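CurF (Lyngbya majuscula, PDB 2Q35) probably decarboxylates a glutaconyl-type intermediate as the crotonase-fold ECH2 domain of a polyketide synthase, a step in beta-branching of the growing chain. Local coordinates at residues 7-10 / 14-17; 140-145 / 149-154. The protein carries 1 engineered substitution. All coordinates share one frame; numbering follows the deposited sequence.

Contact 1: 7-10 / 14-17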
ATOM      1  N   THR A   7      30.312 -12.576  10.283  1.00 16.17           N
ATOM      2  CA  THR A   7      30.469 -12.888  11.700  1.00 15.78           C
ATOM      3  C   THR A   7      29.193 -13.488  12.290  1.00 15.03           C
ATOM      4  O   THR A   7      28.077 -13.231  11.801  1.00 16.95           O
ATOM      5  CB  THR A   7      30.851 -11.631  12.524  1.00 14.78           C
ATOM      6  OG1 THR A   7      29.910 -10.578  12.245  1.00 15.39           O
ATOM      7  CG2 THR A   7      32.294 -11.182  12.182  1.00 16.00           C
ATOM      8  N   GLU A   8      29.363 -14.290  13.347  1.00 14.95           N
ATOM      9  CA  GLU A   8      28.257 -14.951  14.047  1.00 15.38           C
ATOM     10  C   GLU A   8      27.815 -14.140  15.243  1.00 16.23           C
ATOM     11  O   GLU A   8      28.652 -13.740  16.077  1.00 16.25           O
ATOM     12  CB  GLU A   8      28.670 -16.346  14.504  1.00 16.57           C
ATOM     13  CG  GLU A   8      28.778 -17.340  13.332  1.00 18.23           C
ATOM     14  CD  GLU A   8      29.343 -18.690  13.739  1.00 18.01           C
ATOM     15  OE1 GLU A   8      29.748 -18.828  14.920  1.00 21.19           O
ATOM     16  OE2 GLU A   8      29.354 -19.603  12.875  1.00 20.73           O
ATOM     17  N   LEU A   9      26.507 -13.927  15.337  1.00 15.62           N
ATOM     18  CA  LEU A   9      25.930 -13.153  16.442  1.00 15.09           C
ATOM     19  C   LEU A   9      25.227 -14.014  17.485  1.00 15.78           C
ATOM     20  O   LEU A   9      24.830 -13.482  18.554  1.00 17.38           O
ATOM     21  CB  LEU A   9      24.957 -12.105  15.900  1.00 14.73           C
ATOM     22  CG  LEU A   9      25.549 -11.144  14.871  1.00 14.50           C
ATOM     23  CD1 LEU A   9      24.515 -10.112  14.495  1.00 15.46           C
ATOM     24  CD2 LEU A   9      26.853 -10.531  15.357  1.00 17.27           C
ATOM     25  N   GLY A  10      25.102 -15.322  17.209  1.00 14.17           N
ATOM     26  CA  GLY A  10      24.448 -16.245  18.137  1.00 14.81           C
ATOM     27  C   GLY A  10      23.030 -16.609  17.712  1.00 14.14           C
ATOM     28  O   GLY A  10      22.352 -15.799  17.077  1.00 13.95           O
ATOM     29  N   VAL A  14      23.478 -14.105  11.760  1.00 12.04           N
ATOM     30  CA  VAL A  14      24.832 -13.758  11.280  1.00 12.45           C
ATOM     31  C   VAL A  14      24.854 -12.379  10.651  1.00 14.19           C
ATOM     32  O   VAL A  14      23.820 -11.862  10.258  1.00 14.76           O
ATOM     33  CB  VAL A  14      25.432 -14.829  10.320  1.00 13.27           C
ATOM     34  CG1 VAL A  14      25.400 -16.181  10.981  1.00 13.91           C
ATOM     35  CG2 VAL A  14      24.688 -14.825   9.010  1.00 15.19           C
ATOM     36  N   GLN A  15      26.031 -11.774  10.605  1.00 13.72           N
ATOM     37  CA  GLN A  15      26.162 -10.455  10.041  1.00 13.94           C
ATOM     38  C   GLN A  15      27.153 -10.482   8.890  1.00 13.93           C
ATOM     39  O   GLN A  15      28.263 -11.001   9.032  1.00 14.09           O
ATOM     40  CB  GLN A  15      26.609  -9.469  11.151  1.00 13.90           C
ATOM     41  CG  GLN A  15      26.710  -8.008  10.683  1.00 13.37           C
ATOM     42  CD  GLN A  15      27.139  -7.078  11.822  1.00 14.83           C
ATOM     43  OE1 GLN A  15      26.625  -7.199  12.925  1.00 16.44           O
ATOM     44  NE2 GLN A  15      28.107  -6.192  11.562  1.00 16.05           N
ATOM     45  N   ILE A  16      26.744  -9.916   7.749  1.00 14.31           N
ATOM     46  CA  ILE A  16      27.644  -9.725   6.599  1.00 15.16           C
ATOM     47  C   ILE A  16      27.894  -8.236   6.483  1.00 14.95           C
ATOM     48  O   ILE A  16      26.955  -7.459   6.293  1.00 15.13           O
ATOM     49  CB  ILE A  16      27.022 -10.264   5.302  1.00 15.95           C
ATOM     50  CG1 ILE A  16      26.887 -11.801   5.388  1.00 15.84           C
ATOM     51  CG2 ILE A  16      27.868  -9.853   4.089  1.00 15.34           C
ATOM     52  CD1 ILE A  16      26.169 -12.495   4.154  1.00 16.07           C
ATOM     53  N   THR A  17      29.157  -7.844   6.626  1.00 15.91           N
ATOM     54  CA  THR A  17      29.530  -6.448   6.740  1.00 15.05           C
ATOM     55  C   THR A  17      30.365  -6.075   5.555  1.00 14.47           C
ATOM     56  O   THR A  17      31.420  -6.667   5.335  1.00 15.09           O
ATOM     57  CB  THR A  17      30.364  -6.213   8.035  1.00 16.19           C
ATOM     58  OG1 THR A  17      29.601  -6.682   9.148  1.00 14.01           O
ATOM     59  CG2 THR A  17      30.688  -4.739   8.234  1.00 16.45           C
TER
HETATM   60  O   HOH W   1      30.617  -9.207   9.883  1.00 24.34           O
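Thr7 and Gln15 form an antiparallel hydrogen-bonded pair, Thr7 N reaching Gln15 O at 2.9 Å and Gln15 N reaching Thr7 O at 2.8 Å, both nearly straight, while Glu8 and Val14 make the next, non-hydrogen-bonded pair. The side chains of Thr7 and Gln15 run alongside each other on one face, with Thr7 OG1 3.7 Å from Gln15 CB. A water bridges Thr7 OG1 and Thr17 OG1 on this face and donates to Gln15 O, which thus accepts from both a backbone N-H and the water. With CG anti to the backbone N (chi1 -177°) and the chain extended, Gln15 carries its amide out past Leu9, whose CD1 lies 3.9 Å from Gln15 OE1. In the amide plane, NE2 donates to Thr17 OG1 at 2.9 Å, and OE1 accepts from Gln186, so both ends fix the amide's rotation. Cut back to alanine, this position would probably leave Gln186 and Thr17 OG1 without their amide partner and take the amide away from the Leu9 methyls. On the other face Glu8 CG approaches Val14 CG1 loosely, and its carboxylate turns to Tyr48. A classic beta bulge, with Leu9 and Gly10 set opposite Val13, precedes the turn of this hairpin. Strand 4-10 edges the sheet, strand 13-18 pairs onward with strand 50-54, and helix 178-192 packs on Leu9 and Gln15.

Contact 2: 140-145 / 149-154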
ATOM      1  N   LEU A 140       9.398  -1.746  -9.549  1.00 16.19           N
ATOM      2  CA  LEU A 140       8.727  -2.863  -8.903  1.00 15.85           C
ATOM      3  C   LEU A 140       8.995  -2.850  -7.401  1.00 15.51           C
ATOM      4  O   LEU A 140       8.067  -2.860  -6.584  1.00 16.09           O
ATOM      5  CB  LEU A 140       9.196  -4.201  -9.498  1.00 15.86           C
ATOM      6  CG  LEU A 140       8.600  -5.475  -8.872  1.00 18.50           C
ATOM      7  CD1 LEU A 140       7.126  -5.617  -9.211  1.00 22.48           C
ATOM      8  CD2 LEU A 140       9.352  -6.722  -9.324  1.00 15.33           C
ATOM      9  N   ILE A 141      10.271  -2.827  -7.052  1.00 15.72           N
ATOM     10  CA  ILE A 141      10.677  -2.966  -5.652  1.00 16.86           C
ATOM     11  C   ILE A 141      10.302  -1.720  -4.838  1.00 18.08           C
ATOM     12  O   ILE A 141       9.751  -1.850  -3.739  1.00 16.89           O
ATOM     13  CB  ILE A 141      12.170  -3.326  -5.551  1.00 17.32           C
ATOM     14  CG1 ILE A 141      12.421  -4.743  -6.086  1.00 18.22           C
ATOM     15  CG2 ILE A 141      12.656  -3.262  -4.103  1.00 18.50           C
ATOM     16  CD1 ILE A 141      11.811  -5.916  -5.217  1.00 19.08           C
ATOM     17  N   LEU A 142      10.551  -0.522  -5.368  1.00 17.55           N
ATOM     18  CA  LEU A 142      10.189   0.669  -4.578  1.00 18.73           C
ATOM     19  C   LEU A 142       8.696   0.814  -4.334  1.00 19.31           C
ATOM     20  O   LEU A 142       8.282   1.187  -3.232  1.00 19.05           O
ATOM     21  CB  LEU A 142      10.736   1.938  -5.226  1.00 20.08           C
ATOM     22  CG  LEU A 142      12.028   2.381  -4.543  1.00 24.40           C
ATOM     23  CD1 LEU A 142      13.229   1.523  -4.969  1.00 25.27           C
ATOM     24  CD2 LEU A 142      12.251   3.871  -4.804  1.00 30.26           C
ATOM     25  N   ARG A 143       7.879   0.531  -5.342  1.00 18.48           N
ATOM     26  CA  ARG A 143       6.435   0.639  -5.169  1.00 19.74           C
ATOM     27  C   ARG A 143       5.942  -0.380  -4.156  1.00 21.11           C
ATOM     28  O   ARG A 143       5.097  -0.064  -3.319  1.00 22.47           O
ATOM     29  CB  ARG A 143       5.685   0.523  -6.505  1.00 20.49           C
ATOM     30  CG  ARG A 143       6.022   1.686  -7.409  1.00 22.54           C
ATOM     31  CD  ARG A 143       4.974   1.995  -8.444  1.00 33.74           C
ATOM     32  NE  ARG A 143       5.116   1.184  -9.646  1.00 34.35           N
ATOM     33  CZ  ARG A 143       4.517   1.474 -10.800  1.00 32.56           C
ATOM     34  NH1 ARG A 143       3.757   2.557 -10.897  1.00 33.79           N
ATOM     35  NH2 ARG A 143       4.673   0.686 -11.856  1.00 36.46           N
ATOM     36  N   GLU A 144       6.485  -1.594  -4.213  1.00 19.96           N
ATOM     37  CA  GLU A 144       6.090  -2.631  -3.267  1.00 21.16           C
ATOM     38  C   GLU A 144       6.470  -2.255  -1.844  1.00 21.11           C
ATOM     39  O   GLU A 144       5.660  -2.406  -0.934  1.00 22.65           O
ATOM     40  CB  GLU A 144       6.671  -4.000  -3.658  1.00 20.90           C
ATOM     41  CG  GLU A 144       6.455  -5.115  -2.617  1.00 24.62           C
ATOM     42  CD  GLU A 144       5.039  -5.695  -2.619  1.00 28.96           C
ATOM     43  OE1 GLU A 144       4.181  -5.249  -3.422  1.00 26.86           O
ATOM     44  OE2 GLU A 144       4.786  -6.612  -1.795  1.00 31.06           O
ATOM     45  N   LYS A 145       7.662  -1.714  -1.663  1.00 21.57           N
ATOM     46  CA  LYS A 145       8.213  -1.597  -0.317  1.00 21.77           C
ATOM     47  C   LYS A 145       8.154  -0.224   0.322  1.00 23.34           C
ATOM     48  O   LYS A 145       7.984  -0.136   1.545  1.00 23.16           O
ATOM     49  CB  LYS A 145       9.616  -2.155  -0.273  1.00 24.09           C
ATOM     50  CG  LYS A 145       9.660  -3.563  -0.842  1.00 25.21           C
ATOM     51  CD  LYS A 145      10.772  -4.328  -0.235  1.00 26.86           C
ATOM     52  CE  LYS A 145      10.816  -5.727  -0.825  1.00 25.11           C
ATOM     53  NZ  LYS A 145      11.834  -6.496  -0.073  1.00 22.26           N
ATOM     54  N   GLU A 149       3.706   6.316  -3.835  1.00 26.93           N
ATOM     55  CA  GLU A 149       3.977   7.763  -3.859  1.00 27.01           C
ATOM     56  C   GLU A 149       5.390   8.211  -3.532  1.00 24.40           C
ATOM     57  O   GLU A 149       5.934   9.062  -4.238  1.00 23.60           O
ATOM     58  CB  GLU A 149       2.992   8.530  -2.995  1.00 28.25           C
ATOM     59  CG  GLU A 149       1.949   9.219  -3.819  1.00 33.17           C
ATOM     60  CD  GLU A 149       0.962   8.252  -4.447  1.00 40.01           C
ATOM     61  OE1 GLU A 149       0.064   7.795  -3.694  1.00 35.71           O
ATOM     62  OE2 GLU A 149       1.073   7.991  -5.681  1.00 32.84           O
ATOM     63  N   LEU A 150       5.978   7.667  -2.468  1.00 22.29           N
ATOM     64  CA  LEU A 150       7.399   7.889  -2.238  1.00 22.02           C
ATOM     65  C   LEU A 150       8.164   7.349  -3.424  1.00 20.75           C
ATOM     66  O   LEU A 150       9.092   7.987  -3.899  1.00 21.15           O
ATOM     67  CB  LEU A 150       7.924   7.207  -0.958  1.00 22.23           C
ATOM     68  CG  LEU A 150       8.252   8.079   0.264  1.00 27.58           C
ATOM     69  CD1 LEU A 150       8.939   7.237   1.330  1.00 28.96           C
ATOM     70  CD2 LEU A 150       9.086   9.325  -0.051  1.00 26.34           C
ATOM     71  N   ALA A 151       7.786   6.159  -3.888  1.00 19.29           N
ATOM     72  CA  ALA A 151       8.506   5.554  -4.998  1.00 19.16           C
ATOM     73  C   ALA A 151       8.498   6.520  -6.191  1.00 18.08           C
ATOM     74  O   ALA A 151       9.547   6.796  -6.766  1.00 18.73           O
ATOM     75  CB  ALA A 151       7.889   4.203  -5.369  1.00 20.30           C
ATOM     76  N   GLN A 152       7.319   7.037  -6.528  1.00 17.57           N
ATOM     77  CA  GLN A 152       7.150   7.987  -7.647  1.00 18.19           C
ATOM     78  C   GLN A 152       8.083   9.197  -7.504  1.00 16.66           C
ATOM     79  O   GLN A 152       8.835   9.567  -8.416  1.00 15.88           O
ATOM     80  CB  GLN A 152       5.700   8.485  -7.639  1.00 21.14           C
ATOM     81  CG  GLN A 152       5.229   9.129  -8.887  1.00 26.67           C
ATOM     82  CD  GLN A 152       4.562   8.154  -9.828  1.00 28.89           C
ATOM     83  OE1 GLN A 152       4.808   6.949  -9.781  1.00 33.00           O
ATOM     84  NE2 GLN A 152       3.716   8.671 -10.685  1.00 28.08           N
ATOM     85  N   GLU A 153       8.057   9.818  -6.341  1.00 15.05           N
ATOM     86  CA  GLU A 153       8.819  11.055  -6.210  1.00 13.74           C
ATOM     87  C   GLU A 153      10.326  10.802  -6.214  1.00 12.50           C
ATOM     88  O   GLU A 153      11.079  11.546  -6.855  1.00 13.67           O
ATOM     89  CB  GLU A 153       8.416  11.825  -4.962  1.00 14.94           C
ATOM     90  CG  GLU A 153       9.029  13.222  -4.939  1.00 16.28           C
ATOM     91  CD  GLU A 153       8.836  13.931  -3.610  1.00 21.33           C
ATOM     92  OE1 GLU A 153       7.677  14.204  -3.250  1.00 24.32           O
ATOM     93  OE2 GLU A 153       9.842  14.230  -2.928  1.00 21.14           O
ATOM     94  N   MET A 154      10.762   9.773  -5.496  1.00 11.86           N
ATOM     95  CA  MET A 154      12.188   9.462  -5.451  1.00 13.15           C
ATOM     96  C   MET A 154      12.722   9.093  -6.841  1.00 12.59           C
ATOM     97  O   MET A 154      13.793   9.525  -7.227  1.00 14.12           O
ATOM     98  CB  MET A 154      12.488   8.327  -4.465  1.00 11.88           C
ATOM     99  CG  MET A 154      12.206   8.696  -3.018  1.00 12.80           C
ATOM    100  SD  MET A 154      12.666   7.379  -1.897  1.00 15.91           S
ATOM    101  CE  MET A 154      14.436   7.471  -1.986  1.00 18.68           C
TER
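Helices 138-146 and 148-157 follow each other almost without a break, forming a short helical hairpin in which Leu142 and Arg143 of the first meet Ala151 of the second. The segments run roughly antiparallel, at 141°, and their axes come within 8.1 Å. The small side chain of Ala151 is consistent with this close approach: its single methyl points at the first helix and rests against the backbone between Leu142 and Arg143, CB lying 3.6 Å from Leu142 C and 3.7 Å from Arg143 N. Leu142 CB meets the same methyl at 3.6 Å, and its CD2 branch extends past Ala151 CA toward Met154, ending 4.5 Å from Met154 CB in a looser apolar contact. Beside it, the aliphatic start of Arg143 touches the Ala151 methyl as well, CG 3.7 Å from Ala151 CB.

In this crotonase-family domain the hairpin lies both against the body of its own subunit and at the trimer interface. Leu142 also packs on Leu107 and Leu110 of helix 104-110, while Met154 touches Leu166 of helix 163-168; both reach Thr125. Arg143 places CG beside its own backbone N (chi1 -65°), where it meets Ala151, and bends at chi3, and its guanidinium leaves the helix pair to donate through NH1 to Leu207 O of the second subunit. Gln152, next to Ala151, makes a weak hydrogen bond through NE2 to Asp113 O of that same subunit.

Overall arrangement
Contact 1 comes first along the chain, wholly ahead of contact 2, and the two lie on opposite sides of the chain's centre, their own centres 30 Å apart and their nearest atoms about 16 Å apart. They share no helix or strand, although all four segments belong to the same crotonase-family domain. The 7-10 / 14-17 hairpin forms one edge of the six-stranded mixed sheet, where no other chain of the assembly touches it. The 140-145 / 149-154 helix pair instead reaches both other subunits of the trimer. One contact therefore belongs to the outer margin of the subunit's sheet, the other to a helical region that takes part in the contacts between the three copies.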